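Local coordinates for protein putative TIM-barrel metal-dependent hydrolase (Mycobacterium avium subsp. paratuberculosis S397, PDB 4DZI) that probably catalyses a metal-dependent hydrolysis as a TIM-barrel amidohydrolase with a two-metal centre, occupied here by cadmium, at residues A141-F146 with A166-L171; V194-V199 with V227-S232; R206-R211 with M272-V277; S232-L237 with D265-D270; K286-S291 with N328-P333. All blocks are in the same frame, centred on the assembly; numbering follows the deposited sequence.

Contact 1: A141-F146 with A166-L171; sequences ASVHAF and APIVSL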
# COMPACT_ATOMS: atom_id res chain seq x y z
N ALA C 141 -16.36 -26.15 -0.13
CA ALA C 141 -16.17 -27.59 -0.01
C ALA C 141 -14.71 -27.92 0.25
O ALA C 141 -14.39 -28.91 0.94
CB ALA C 141 -16.65 -28.31 -1.26
N SER C 142 -13.81 -27.12 -0.33
CA SER C 142 -12.40 -27.43 -0.22
C SER C 142 -11.90 -27.04 1.17
O SER C 142 -11.04 -27.72 1.73
CB SER C 142 -11.53 -26.70 -1.29
OG SER C 142 -11.86 -27.14 -2.62
N VAL C 143 -12.42 -25.94 1.73
CA VAL C 143 -12.04 -25.54 3.06
C VAL C 143 -12.56 -26.62 4.03
O VAL C 143 -11.84 -27.04 4.95
CB VAL C 143 -12.60 -24.14 3.40
CG1 VAL C 143 -12.58 -23.87 4.89
CG2 VAL C 143 -11.81 -23.06 2.64
N HIS C 144 -13.77 -27.13 3.81
CA HIS C 144 -14.26 -28.17 4.72
C HIS C 144 -13.41 -29.43 4.64
O HIS C 144 -13.03 -30.01 5.69
CB HIS C 144 -15.76 -28.46 4.50
CG HIS C 144 -16.33 -29.38 5.52
ND1 HIS C 144 -16.31 -29.09 6.85
CD2 HIS C 144 -16.89 -30.65 5.40
CE1 HIS C 144 -16.86 -30.11 7.54
NE2 HIS C 144 -17.22 -31.06 6.65
N ALA C 145 -13.05 -29.85 3.43
CA ALA C 145 -12.21 -31.05 3.22
C ALA C 145 -10.89 -30.90 3.96
O ALA C 145 -10.43 -31.80 4.69
CB ALA C 145 -11.93 -31.25 1.74
N PHE C 146 -10.28 -29.72 3.81
CA PHE C 146 -9.05 -29.41 4.46
C PHE C 146 -9.15 -29.50 5.99
O PHE C 146 -8.26 -30.04 6.66
CB PHE C 146 -8.58 -27.99 4.06
CG PHE C 146 -7.36 -27.52 4.84
CD1 PHE C 146 -6.10 -27.95 4.47
CD2 PHE C 146 -7.50 -26.70 5.96
CE1 PHE C 146 -4.98 -27.52 5.17
CE2 PHE C 146 -6.38 -26.31 6.70
CZ PHE C 146 -5.11 -26.73 6.28
N ALA C 166 -5.17 -24.65 13.67
CA ALA C 166 -6.21 -23.72 13.30
C ALA C 166 -6.85 -24.06 11.96
O ALA C 166 -6.18 -24.03 10.91
CB ALA C 166 -5.61 -22.31 13.26
N PRO C 167 -8.16 -24.39 11.95
CA PRO C 167 -8.82 -24.68 10.69
C PRO C 167 -9.04 -23.36 9.93
O PRO C 167 -8.92 -22.27 10.52
CB PRO C 167 -10.18 -25.26 11.10
CG PRO C 167 -10.42 -24.65 12.46
CD PRO C 167 -9.06 -24.52 13.12
N ILE C 168 -9.37 -23.46 8.65
CA ILE C 168 -9.65 -22.26 7.84
C ILE C 168 -11.15 -22.01 7.82
O ILE C 168 -11.93 -22.96 7.69
CB ILE C 168 -9.12 -22.43 6.40
CG1 ILE C 168 -7.59 -22.56 6.40
CG2 ILE C 168 -9.55 -21.23 5.53
CD1 ILE C 168 -7.01 -22.96 5.06
N VAL C 169 -11.56 -20.75 7.93
CA VAL C 169 -12.96 -20.37 7.67
C VAL C 169 -12.94 -19.42 6.49
O VAL C 169 -12.25 -18.39 6.55
CB VAL C 169 -13.63 -19.71 8.87
CG1 VAL C 169 -15.02 -19.21 8.49
CG2 VAL C 169 -13.72 -20.74 10.00
N SER C 170 -13.63 -19.79 5.41
CA SER C 170 -13.88 -18.85 4.33
C SER C 170 -15.24 -18.23 4.53
O SER C 170 -16.24 -18.92 4.79
CB SER C 170 -13.86 -19.53 2.96
OG SER C 170 -14.26 -18.59 1.94
N LEU C 171 -15.31 -16.91 4.36
CA LEU C 171 -16.57 -16.20 4.40
C LEU C 171 -17.22 -16.07 3.01
O LEU C 171 -18.18 -15.30 2.86
CB LEU C 171 -16.36 -14.80 4.96
CG LEU C 171 -15.98 -14.78 6.44
CD1 LEU C 171 -15.49 -13.43 6.91
CD2 LEU C 171 -17.19 -15.23 7.24

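Contact 2: V194-V199 with V227-S232; sequences VRPAPV and VGFHLS. With CD (cadmium ion), chain Q.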
# COMPACT_ATOMS: atom_id res chain seq x y z
N VAL C 194 -8.86 -16.80 9.04
CA VAL C 194 -9.57 -16.24 7.91
C VAL C 194 -8.51 -15.56 7.07
O VAL C 194 -7.57 -14.98 7.62
CB VAL C 194 -10.63 -15.22 8.39
CG1 VAL C 194 -11.22 -14.41 7.21
CG2 VAL C 194 -11.78 -15.94 9.11
N ARG C 195 -8.62 -15.68 5.75
CA ARG C 195 -7.57 -15.15 4.91
C ARG C 195 -7.54 -13.60 4.94
O ARG C 195 -8.57 -12.97 4.83
CB ARG C 195 -7.75 -15.64 3.48
CG ARG C 195 -6.57 -15.26 2.58
CD ARG C 195 -6.65 -15.95 1.22
NE ARG C 195 -7.92 -15.61 0.56
CZ ARG C 195 -8.02 -15.08 -0.66
NH1 ARG C 195 -6.94 -14.82 -1.40
NH2 ARG C 195 -9.24 -14.85 -1.16
N PRO C 196 -6.34 -13.01 5.07
CA PRO C 196 -6.27 -11.52 5.08
C PRO C 196 -6.36 -10.99 3.65
O PRO C 196 -5.36 -10.65 3.04
CB PRO C 196 -4.88 -11.23 5.68
CG PRO C 196 -4.08 -12.49 5.42
CD PRO C 196 -5.08 -13.63 5.49
N ALA C 197 -7.58 -10.96 3.13
CA ALA C 197 -7.80 -10.64 1.73
C ALA C 197 -9.27 -10.29 1.58
O ALA C 197 -10.09 -10.64 2.44
CB ALA C 197 -7.51 -11.88 0.85
N PRO C 198 -9.61 -9.62 0.49
CA PRO C 198 -11.03 -9.44 0.15
C PRO C 198 -11.78 -10.77 0.17
O PRO C 198 -11.24 -11.81 -0.24
CB PRO C 198 -10.96 -8.87 -1.27
CG PRO C 198 -9.65 -8.14 -1.31
CD PRO C 198 -8.71 -9.05 -0.53
N VAL C 199 -13.01 -10.76 0.65
CA VAL C 199 -13.80 -12.00 0.68
C VAL C 199 -14.44 -12.22 -0.68
O VAL C 199 -15.17 -11.35 -1.18
CB VAL C 199 -14.93 -11.92 1.76
CG1 VAL C 199 -15.78 -13.17 1.70
CG2 VAL C 199 -14.34 -11.74 3.16
N VAL C 227 -9.96 -14.84 15.65
CA VAL C 227 -9.70 -15.02 14.24
C VAL C 227 -8.22 -14.72 14.03
O VAL C 227 -7.70 -13.70 14.49
CB VAL C 227 -10.58 -14.10 13.35
CG1 VAL C 227 -10.51 -12.64 13.82
CG2 VAL C 227 -10.19 -14.26 11.88
N GLY C 228 -7.53 -15.61 13.32
CA GLY C 228 -6.14 -15.34 13.01
C GLY C 228 -6.00 -15.01 11.54
O GLY C 228 -6.71 -15.56 10.70
N PHE C 229 -5.10 -14.06 11.25
CA PHE C 229 -4.80 -13.64 9.88
C PHE C 229 -3.33 -13.92 9.61
O PHE C 229 -2.44 -13.23 10.13
CB PHE C 229 -5.05 -12.11 9.70
CG PHE C 229 -6.51 -11.73 9.79
CD1 PHE C 229 -7.39 -12.09 8.79
CD2 PHE C 229 -6.99 -11.05 10.90
CE1 PHE C 229 -8.74 -11.75 8.88
CE2 PHE C 229 -8.36 -10.72 11.00
CZ PHE C 229 -9.22 -11.07 9.99
N HIS C 230 -3.06 -14.95 8.82
CA HIS C 230 -1.68 -15.34 8.53
C HIS C 230 -1.36 -15.01 7.12
O HIS C 230 -2.22 -15.18 6.25
CB HIS C 230 -1.53 -16.87 8.68
CG HIS C 230 -0.10 -17.36 8.51
ND1 HIS C 230 0.49 -17.53 7.30
CD2 HIS C 230 0.87 -17.65 9.46
CE1 HIS C 230 1.77 -17.93 7.47
NE2 HIS C 230 2.01 -17.99 8.79
N LEU C 231 -0.13 -14.56 6.90
CA LEU C 231 0.38 -14.32 5.55
C LEU C 231 -0.10 -15.39 4.56
O LEU C 231 0.10 -16.58 4.78
CB LEU C 231 1.91 -14.36 5.59
CG LEU C 231 2.59 -13.82 4.34
CD1 LEU C 231 2.33 -12.32 4.20
CD2 LEU C 231 4.09 -14.12 4.41
N SER C 232 -0.63 -14.95 3.41
CA SER C 232 -1.28 -15.87 2.46
C SER C 232 -1.04 -15.37 1.05
O SER C 232 -0.50 -14.27 0.87
CB SER C 232 -2.80 -15.87 2.69
OG SER C 232 -3.16 -16.35 4.01
CD CD Q . 4.08 -18.68 9.67
O HOH W 1 -5.15 -16.59 7.95

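Contact 3: R206-R211 with M272-V277; sequences RSLGDR and MASMIV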
# COMPACT_ATOMS: atom_id res chain seq x y z
N ARG C 206 -16.25 -8.81 -1.19
CA ARG C 206 -16.75 -8.10 -0.00
C ARG C 206 -15.62 -7.71 0.99
O ARG C 206 -14.57 -8.37 1.09
CB ARG C 206 -17.81 -8.93 0.76
CG ARG C 206 -19.10 -9.23 -0.01
CD ARG C 206 -20.06 -9.95 0.92
NE ARG C 206 -19.66 -11.33 1.23
CZ ARG C 206 -19.76 -12.38 0.40
NH1 ARG C 206 -20.20 -12.24 -0.85
NH2 ARG C 206 -19.36 -13.59 0.80
N SER C 207 -15.85 -6.61 1.69
CA SER C 207 -15.06 -6.23 2.86
C SER C 207 -15.21 -7.31 3.94
O SER C 207 -16.27 -7.92 4.06
CB SER C 207 -15.61 -4.91 3.38
OG SER C 207 -15.02 -4.56 4.59
N LEU C 208 -14.16 -7.53 4.73
CA LEU C 208 -14.26 -8.43 5.88
C LEU C 208 -15.37 -7.96 6.82
O LEU C 208 -16.02 -8.77 7.47
CB LEU C 208 -12.92 -8.51 6.61
CG LEU C 208 -11.96 -9.45 5.86
CD1 LEU C 208 -10.52 -9.18 6.28
CD2 LEU C 208 -12.31 -10.91 6.16
N GLY C 209 -15.60 -6.65 6.86
CA GLY C 209 -16.66 -6.03 7.68
C GLY C 209 -18.05 -5.88 7.06
O GLY C 209 -18.87 -5.15 7.62
N ASP C 210 -18.30 -6.54 5.93
CA ASP C 210 -19.64 -6.64 5.36
C ASP C 210 -20.63 -7.14 6.41
O ASP C 210 -20.35 -8.07 7.14
CB ASP C 210 -19.64 -7.57 4.16
CG ASP C 210 -20.88 -7.37 3.30
OD1 ASP C 210 -21.92 -8.01 3.59
OD2 ASP C 210 -20.81 -6.57 2.33
N ARG C 211 -21.81 -6.54 6.49
CA ARG C 211 -22.76 -6.98 7.49
C ARG C 211 -23.21 -8.42 7.34
O ARG C 211 -23.63 -9.04 8.33
CB ARG C 211 -23.99 -6.06 7.49
CG ARG C 211 -23.66 -4.58 7.65
CD ARG C 211 -23.03 -4.29 9.00
NE ARG C 211 -23.89 -4.70 10.12
CZ ARG C 211 -24.88 -3.94 10.61
NH1 ARG C 211 -25.13 -2.76 10.09
NH2 ARG C 211 -25.61 -4.37 11.64
N MET C 272 -6.79 -5.27 8.28
CA MET C 272 -7.11 -4.68 9.57
C MET C 272 -7.91 -3.39 9.37
O MET C 272 -8.83 -3.14 10.12
CB MET C 272 -5.86 -4.45 10.39
CG MET C 272 -5.16 -5.73 10.86
SD MET C 272 -6.31 -6.62 11.94
CE MET C 272 -5.34 -8.09 12.30
N ALA C 273 -7.62 -2.64 8.31
CA ALA C 273 -8.46 -1.49 7.97
C ALA C 273 -9.90 -1.91 7.71
O ALA C 273 -10.85 -1.26 8.18
CB ALA C 273 -7.90 -0.73 6.77
N SER C 274 -10.08 -2.95 6.88
CA SER C 274 -11.40 -3.44 6.58
C SER C 274 -12.14 -3.82 7.84
O SER C 274 -13.30 -3.44 8.03
CB SER C 274 -11.27 -4.63 5.63
OG SER C 274 -12.53 -5.26 5.45
N MET C 275 -11.49 -4.61 8.71
CA MET C 275 -12.11 -5.03 9.96
C MET C 275 -12.51 -3.85 10.82
O MET C 275 -13.65 -3.80 11.34
CB MET C 275 -11.15 -5.92 10.77
CG MET C 275 -10.89 -7.26 10.08
SD MET C 275 -12.23 -8.46 10.19
CE MET C 275 -12.18 -8.85 11.93
N ILE C 276 -11.59 -2.92 11.00
CA ILE C 276 -11.81 -1.83 11.93
C ILE C 276 -12.76 -0.79 11.37
O ILE C 276 -13.77 -0.45 12.03
CB ILE C 276 -10.51 -1.13 12.36
CG1 ILE C 276 -9.63 -2.12 13.16
CG2 ILE C 276 -10.82 0.07 13.25
CD1 ILE C 276 -8.19 -1.69 13.33
N VAL C 277 -12.45 -0.27 10.18
CA VAL C 277 -13.25 0.84 9.61
C VAL C 277 -14.70 0.43 9.38
O VAL C 277 -15.61 1.23 9.61
CB VAL C 277 -12.60 1.36 8.30
CG1 VAL C 277 -13.55 2.31 7.56
CG2 VAL C 277 -11.27 2.02 8.61

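Contact 4: S232-L237 with D265-D270; sequences SDSGYL and DRAIHD. With SO4 (sulfate ion), chain J.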
# COMPACT_ATOMS: atom_id res chain seq x y z
N SER C 232 -0.63 -14.95 3.41
CA SER C 232 -1.28 -15.87 2.46
C SER C 232 -1.04 -15.37 1.05
O SER C 232 -0.50 -14.27 0.87
CB SER C 232 -2.80 -15.87 2.69
OG SER C 232 -3.16 -16.35 4.01
N ASP C 233 -1.49 -16.14 0.05
CA ASP C 233 -1.75 -15.49 -1.25
C ASP C 233 -3.05 -14.72 -1.11
O ASP C 233 -4.13 -15.29 -1.10
CB ASP C 233 -1.90 -16.53 -2.37
CG ASP C 233 -2.02 -15.87 -3.74
OD1 ASP C 233 -2.19 -14.63 -3.81
OD2 ASP C 233 -1.94 -16.60 -4.75
N SER C 234 -2.95 -13.39 -1.01
CA SER C 234 -4.09 -12.54 -0.81
C SER C 234 -4.48 -11.81 -2.10
O SER C 234 -5.35 -10.94 -2.06
CB SER C 234 -3.77 -11.50 0.28
OG SER C 234 -3.72 -12.10 1.58
N GLY C 235 -3.88 -12.23 -3.19
CA GLY C 235 -4.19 -11.65 -4.52
C GLY C 235 -3.50 -10.32 -4.74
O GLY C 235 -3.84 -9.61 -5.72
N TYR C 236 -2.54 -9.95 -3.88
CA TYR C 236 -1.87 -8.62 -4.02
C TYR C 236 -0.90 -8.47 -5.17
O TYR C 236 -0.47 -7.36 -5.51
CB TYR C 236 -1.30 -8.11 -2.68
CG TYR C 236 -2.33 -7.35 -1.88
CD1 TYR C 236 -3.48 -7.98 -1.40
CD2 TYR C 236 -2.16 -5.99 -1.63
CE1 TYR C 236 -4.42 -7.27 -0.68
CE2 TYR C 236 -3.09 -5.27 -0.91
CZ TYR C 236 -4.22 -5.90 -0.44
OH TYR C 236 -5.16 -5.19 0.24
N LEU C 237 -0.55 -9.57 -5.81
CA LEU C 237 0.22 -9.41 -7.04
C LEU C 237 -0.52 -8.58 -8.09
O LEU C 237 0.10 -8.18 -9.06
CB LEU C 237 0.66 -10.76 -7.60
CG LEU C 237 1.78 -11.40 -6.78
CD1 LEU C 237 2.06 -12.82 -7.26
CD2 LEU C 237 3.05 -10.56 -6.82
N ASP C 265 3.74 -5.59 3.04
CA ASP C 265 2.75 -5.90 4.08
C ASP C 265 1.38 -5.23 3.83
O ASP C 265 0.60 -4.98 4.77
CB ASP C 265 3.32 -5.52 5.46
CG ASP C 265 3.59 -4.03 5.58
OD1 ASP C 265 3.46 -3.32 4.53
OD2 ASP C 265 3.94 -3.57 6.70
N ARG C 266 1.05 -4.99 2.55
CA ARG C 266 -0.18 -4.28 2.28
C ARG C 266 -1.42 -5.10 2.60
O ARG C 266 -2.45 -4.57 3.01
CB ARG C 266 -0.24 -3.84 0.81
CG ARG C 266 0.79 -2.77 0.58
CD ARG C 266 0.72 -2.15 -0.80
NE ARG C 266 1.42 -0.87 -0.79
CZ ARG C 266 1.65 -0.14 -1.88
NH1 ARG C 266 1.21 -0.57 -3.05
NH2 ARG C 266 2.29 1.03 -1.79
N ALA C 267 -1.32 -6.41 2.46
CA ALA C 267 -2.53 -7.21 2.73
C ALA C 267 -2.99 -7.11 4.17
O ALA C 267 -4.18 -6.95 4.43
CB ALA C 267 -2.32 -8.68 2.30
N ILE C 268 -2.05 -7.20 5.13
CA ILE C 268 -2.46 -7.16 6.54
C ILE C 268 -2.94 -5.75 6.93
O ILE C 268 -3.90 -5.59 7.64
CB ILE C 268 -1.35 -7.66 7.47
CG1 ILE C 268 -1.88 -7.86 8.90
CG2 ILE C 268 -0.14 -6.75 7.52
CD1 ILE C 268 -3.07 -8.80 9.02
N HIS C 269 -2.30 -4.72 6.37
CA HIS C 269 -2.77 -3.38 6.64
C HIS C 269 -4.22 -3.22 6.20
O HIS C 269 -5.07 -2.71 6.97
CB HIS C 269 -1.90 -2.40 5.85
CG HIS C 269 -2.39 -0.97 5.93
ND1 HIS C 269 -3.39 -0.50 5.16
CD2 HIS C 269 -1.98 0.08 6.74
CE1 HIS C 269 -3.62 0.81 5.49
NE2 HIS C 269 -2.74 1.16 6.43
N ASP C 270 -4.48 -3.61 4.95
CA ASP C 270 -5.81 -3.44 4.36
C ASP C 270 -6.86 -4.33 5.05
O ASP C 270 -8.01 -3.93 5.25
CB ASP C 270 -5.77 -3.66 2.87
CG ASP C 270 -4.85 -2.67 2.15
OD1 ASP C 270 -4.33 -1.74 2.84
OD2 ASP C 270 -4.64 -2.83 0.93
S SO4 J . 1.56 1.26 2.37
O1 SO4 J . 0.60 2.17 1.80
O2 SO4 J . 2.52 1.85 3.35
O3 SO4 J . 0.69 0.40 3.21
O4 SO4 J . 2.25 0.27 1.56

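Contact 5: K286-S291 with N328-P333; sequences KLKAVS and NVWIAP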
# COMPACT_ATOMS: atom_id res chain seq x y z
N LYS C 286 -16.19 -8.17 21.78
CA LYS C 286 -15.44 -9.29 22.39
C LYS C 286 -14.54 -10.03 21.39
O LYS C 286 -13.73 -10.87 21.82
CB LYS C 286 -16.38 -10.32 23.07
CG LYS C 286 -17.30 -9.76 24.15
CD LYS C 286 -17.86 -10.91 24.97
CE LYS C 286 -19.26 -10.63 25.50
NZ LYS C 286 -19.22 -9.56 26.53
N LEU C 287 -14.69 -9.76 20.09
CA LEU C 287 -13.93 -10.48 19.05
C LEU C 287 -12.44 -10.19 19.19
O LEU C 287 -12.04 -9.04 19.32
CB LEU C 287 -14.39 -10.10 17.65
CG LEU C 287 -13.73 -10.90 16.51
CD1 LEU C 287 -14.19 -12.36 16.52
CD2 LEU C 287 -14.12 -10.29 15.16
N LYS C 288 -11.63 -11.26 19.20
CA LYS C 288 -10.19 -11.14 19.29
C LYS C 288 -9.60 -11.50 17.94
O LYS C 288 -10.11 -12.37 17.24
CB LYS C 288 -9.64 -12.05 20.39
CG LYS C 288 -10.13 -11.65 21.79
CD LYS C 288 -9.72 -12.71 22.82
CE LYS C 288 -10.61 -13.93 22.61
NZ LYS C 288 -10.08 -15.18 23.23
N ALA C 289 -8.57 -10.76 17.54
CA ALA C 289 -7.89 -11.07 16.29
C ALA C 289 -6.39 -11.12 16.49
O ALA C 289 -5.82 -10.45 17.39
CB ALA C 289 -8.23 -10.02 15.23
N VAL C 290 -5.72 -11.88 15.65
CA VAL C 290 -4.26 -11.98 15.78
C VAL C 290 -3.65 -11.98 14.38
O VAL C 290 -4.12 -12.67 13.49
CB VAL C 290 -3.76 -13.23 16.58
CG1 VAL C 290 -4.30 -14.54 15.98
CG2 VAL C 290 -2.22 -13.26 16.66
N SER C 291 -2.58 -11.20 14.21
CA SER C 291 -1.82 -11.14 12.95
C SER C 291 -0.58 -12.00 13.08
O SER C 291 0.21 -11.81 14.01
CB SER C 291 -1.42 -9.67 12.69
OG SER C 291 -0.45 -9.59 11.65
N ASN C 328 -8.32 -5.12 20.70
CA ASN C 328 -8.82 -6.37 20.15
C ASN C 328 -7.82 -7.19 19.34
O ASN C 328 -8.16 -8.28 18.91
CB ASN C 328 -10.05 -6.12 19.29
CG ASN C 328 -11.21 -5.59 20.11
OD1 ASN C 328 -11.19 -4.44 20.56
ND2 ASN C 328 -12.23 -6.44 20.30
N VAL C 329 -6.62 -6.64 19.09
CA VAL C 329 -5.69 -7.23 18.12
C VAL C 329 -4.33 -7.51 18.77
O VAL C 329 -3.70 -6.65 19.38
CB VAL C 329 -5.50 -6.34 16.87
CG1 VAL C 329 -4.55 -6.97 15.83
CG2 VAL C 329 -6.86 -6.01 16.24
N TRP C 330 -3.88 -8.76 18.61
CA TRP C 330 -2.56 -9.15 18.99
C TRP C 330 -1.71 -9.29 17.74
O TRP C 330 -2.20 -9.67 16.70
CB TRP C 330 -2.64 -10.53 19.67
CG TRP C 330 -3.10 -10.55 21.12
CD1 TRP C 330 -2.33 -10.80 22.25
CD2 TRP C 330 -4.46 -10.38 21.62
NE1 TRP C 330 -3.10 -10.77 23.37
CE2 TRP C 330 -4.39 -10.52 23.06
CE3 TRP C 330 -5.69 -10.11 21.03
CZ2 TRP C 330 -5.52 -10.41 23.87
CZ3 TRP C 330 -6.81 -9.98 21.85
CH2 TRP C 330 -6.72 -10.15 23.24
N ILE C 331 -0.42 -9.05 17.89
CA ILE C 331 0.48 -9.06 16.73
C ILE C 331 1.76 -9.86 17.01
O ILE C 331 2.48 -9.58 17.97
CB ILE C 331 0.87 -7.63 16.37
CG1 ILE C 331 -0.38 -6.85 15.94
CG2 ILE C 331 1.90 -7.65 15.24
CD1 ILE C 331 -0.11 -5.38 15.75
N ALA C 332 2.04 -10.86 16.16
CA ALA C 332 3.36 -11.50 16.15
C ALA C 332 4.27 -10.71 15.21
O ALA C 332 4.09 -10.77 14.00
CB ALA C 332 3.25 -12.95 15.65
N PRO C 333 5.24 -9.99 15.76
CA PRO C 333 6.10 -9.17 14.89
C PRO C 333 7.16 -9.99 14.15
O PRO C 333 7.42 -11.18 14.46
CB PRO C 333 6.81 -8.25 15.90
CG PRO C 333 6.95 -9.15 17.13
CD PRO C 333 5.59 -9.83 17.18
O HOH W 2 2.09 -10.13 12.09

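Contact 1: A141-F146 with A166-L171
Val143 lays both methyls against the chain at Ile168 and Ser170. In this TIM-barrel amidohydrolase, the contact joins an outer helix, 136-153, to the loop that leaves the short strand 163-165. The chi1 of Val143 (163°) sets CG1 anti to the backbone N and CG2 anti to the carbonyl carbon. The two branches therefore part: CG1 goes to the backbone of Ile168, and CG2 lies 4.1 Å from Ser170 CB. The Val143 and Ile168 side chains cross at about a right angle, with Val143 CG1 4.0 Å from Ile168 CB.

One turn further on, Phe146 meets the other end of Ile168. The two side chains also cross at about a right angle, and Phe146 CD2 and CE2 do the touching. Phe23 stacks on the same phenylalanine ring. No hydrogen bond joins the two segments directly, and the touching residues are buried. Polar ties lie just outside: Asn147 OD1 takes the N-H of Ile168, and Ser170 OG bonds with the backbone N of Ala172. Pro167 and Val169 share backbone hydrogen bonds with Leu193 of the neighbouring strand. The outermost methyl of Ile168, CD1, ends 3.8 Å from Phe146 CE2.

Contact 2: V194-V199 with V227-S232
Val194 O and His230 N grip one water between the two segments. The water donates to Val194 O at 2.9 Å and accepts from His230 N at 2.8 Å. One step back, Val194 N donates to Gly228 O at 3.0 Å. This is the direct hydrogen bond between the segments, and it carries the parallel strand pairing into the loop 194-199. The water extends that pairing.

Around these polar atoms the packing is apolar. Val194 CG2 touches Val227 CG2 at 3.6 Å, and that Val227 methyl also sits over one face of the Phe229 ring, toward its rim. Val194 and Phe229 lie side by side and point the same way. Pro196 CB rests 4.1 Å from Phe229 CD1. This proline is the centre of an inverse gamma turn. Its ring also lies beside Ser232 OG, which donates to His230 O at 2.7 Å.

His230 turns its ring away from the loop. CG is anti to the backbone N (chi1 -175°), and NE2 binds a cadmium ion at 2.4 Å. ND1 donates to Leu231 O, which fixes the ring's rotation. Asp13, His15, Glu293 and Asp356 bind the same ion.

Strand 227-230 lies between strands 192-193 and 289-292 in the parallel sheet. Helix 266-277 covers Phe229 through Ile268, Thr271 and Met272.

Contact 3: R206-R211 with M272-V277
Ser274, Leu208 and Met275 bury the most surface here, and Ser274 is the polar centre. Its OG, anti to the backbone N (chi1 172°), leaves helix 266-277 toward the turn at Ser207-Asp210. There it forms a hydrogen bond of 2.7 Å with Ser207 OG, and either hydroxyl could be the donor. The same Ser274 oxygen lies 2.9 Å from Leu208 N.

Ser207 OG has other work as well. It accepts the N-H of Gly209 at 3.1 Å, which makes an ST turn inside a type I beta turn closed by Asp210 N and Ser207 O. It also forms a hydrogen bond with His278 ND1, just past the helix. Several bonds thus hold this buried hydroxyl in place.

Leu208 adds the apolar part, with its CB 3.6 Å from Met275 SD. The methionine is bent at chi2 and chi3 (-76° and -69°), which folds the sulfur back to the leucine. Gly209 passes close to the helix, its CA 5.2 Å from that of Met275.

The turn belongs to the long loop between strand 192-193 and helix 214-223, and Leu208 O bonds to His213 and Trp217. Trp243 of the second subunit packs on Leu208 and Ser274. On helix 266-277, Met272 and Ala273 touch helix 298-312, while Met275 meets helix 280-283.

Contact 4: S232-L237 with D265-D270
Tyr236 leaves its loop with chi1 at -87°, which lays its ring across the first turn of helix 266-277. Asp270 answers with CG anti to its carbonyl carbon (chi1 -61°), which turns the carboxylate to the phenol oxygen. Tyr236 OH donates to Asp270 OD2 at 2.5 Å, on the anti side of that oxygen. Ring and carboxylate planes are 47° apart.

Ala267 sits over one face of the tyrosine. Its CB makes a CH-pi contact 4.1 Å from the ring centroid. Arg266 CB touches CE2 of the same ring at 3.6 Å, and Ser234 CB reaches Ala267 CB at 3.8 Å. The polar end of Ser234 bonds instead to Pro196 O. Asp233 OD1 accepts from Gly235 N in an Asx turn that shapes the loop.

The other Asp270 oxygen, OD1, accepts from His269 ND1 at 2.8 Å. It also forms a salt bridge with Arg266 of the second subunit. Trp243 of that subunit bonds to Tyr236 OH. Arg266 NE donates almost straight to a sulfate, probably from the crystallisation liquor, with its O4 at 2.7 Å. Arg301 and Arg305, with Arg266 and Arg305 of the second subunit, also bind it.

The chemistry is that of a charged subunit interface. So many donors around Asp270 would probably keep it ionised, and the gathered arginines form a site suited to an anion.

Contact 5: K286-S291 with N328-P333
Trp330 swings its six-membered ring over to Lys288, and the two side chains cross at a slant. Lys288 CG lies 3.7 Å from Trp330 CZ3. The lysine meets the indole with its aliphatic part. Its NZ goes on to Leu392 O. Lys350 makes a cation-pi contact with the same indole. Val290 stands on the same side of the sheet as Trp330 and crosses it at about a right angle, with CG2 4.1 Å from Trp330 CB. Ala289, Val329, Ser291 and Ile331 point to the other side.

Under these side chains runs a parallel ladder in which Ala289, Val290 and Ser291 pair with Val329, Trp330 and Ile331. Four backbone bonds hold it, among them Trp330 N to Ala289 O at 2.8 Å and Ala332 N to Ser291 O at 3.0 Å. Asn328 prolongs the ladder with its side chain: ND2 donates to Leu287 O at 2.8 Å, almost straight (176°) and in its amide plane, and also bonds to Pro285 O.

The pairing is part of the parallel barrel sheet, in which strand 289-292 lies between 227-230 and 329-331. Helices 266-277, 280-283 and 298-312 cover the side of Ala289, Val329 and Ser291, while Leu352 packs on Val290 and Trp330.

All five contacts are largely buried, but at different depths. Contact 2 lies nearest the chain centre and carries a metal ligand. Contact 5 is the regular sheet pairing, tied to contact 2 where strands 227-230 and 289-292 hydrogen-bond. Contacts 3 and 4 both use helix 266-277, the first near its C-terminal end and the second at its start, and both touch the second subunit. Contact 3 relies on hydroxyls and contact 4 on a tyrosine-carboxylate bond, with charged groups at the subunit interface. Contact 1 is apolar between its segments, yet Leu171 meets Val199 of contact 2 and Arg206 of contact 3. Met272 packs on Phe229 of contact 2 and Val329 of contact 5.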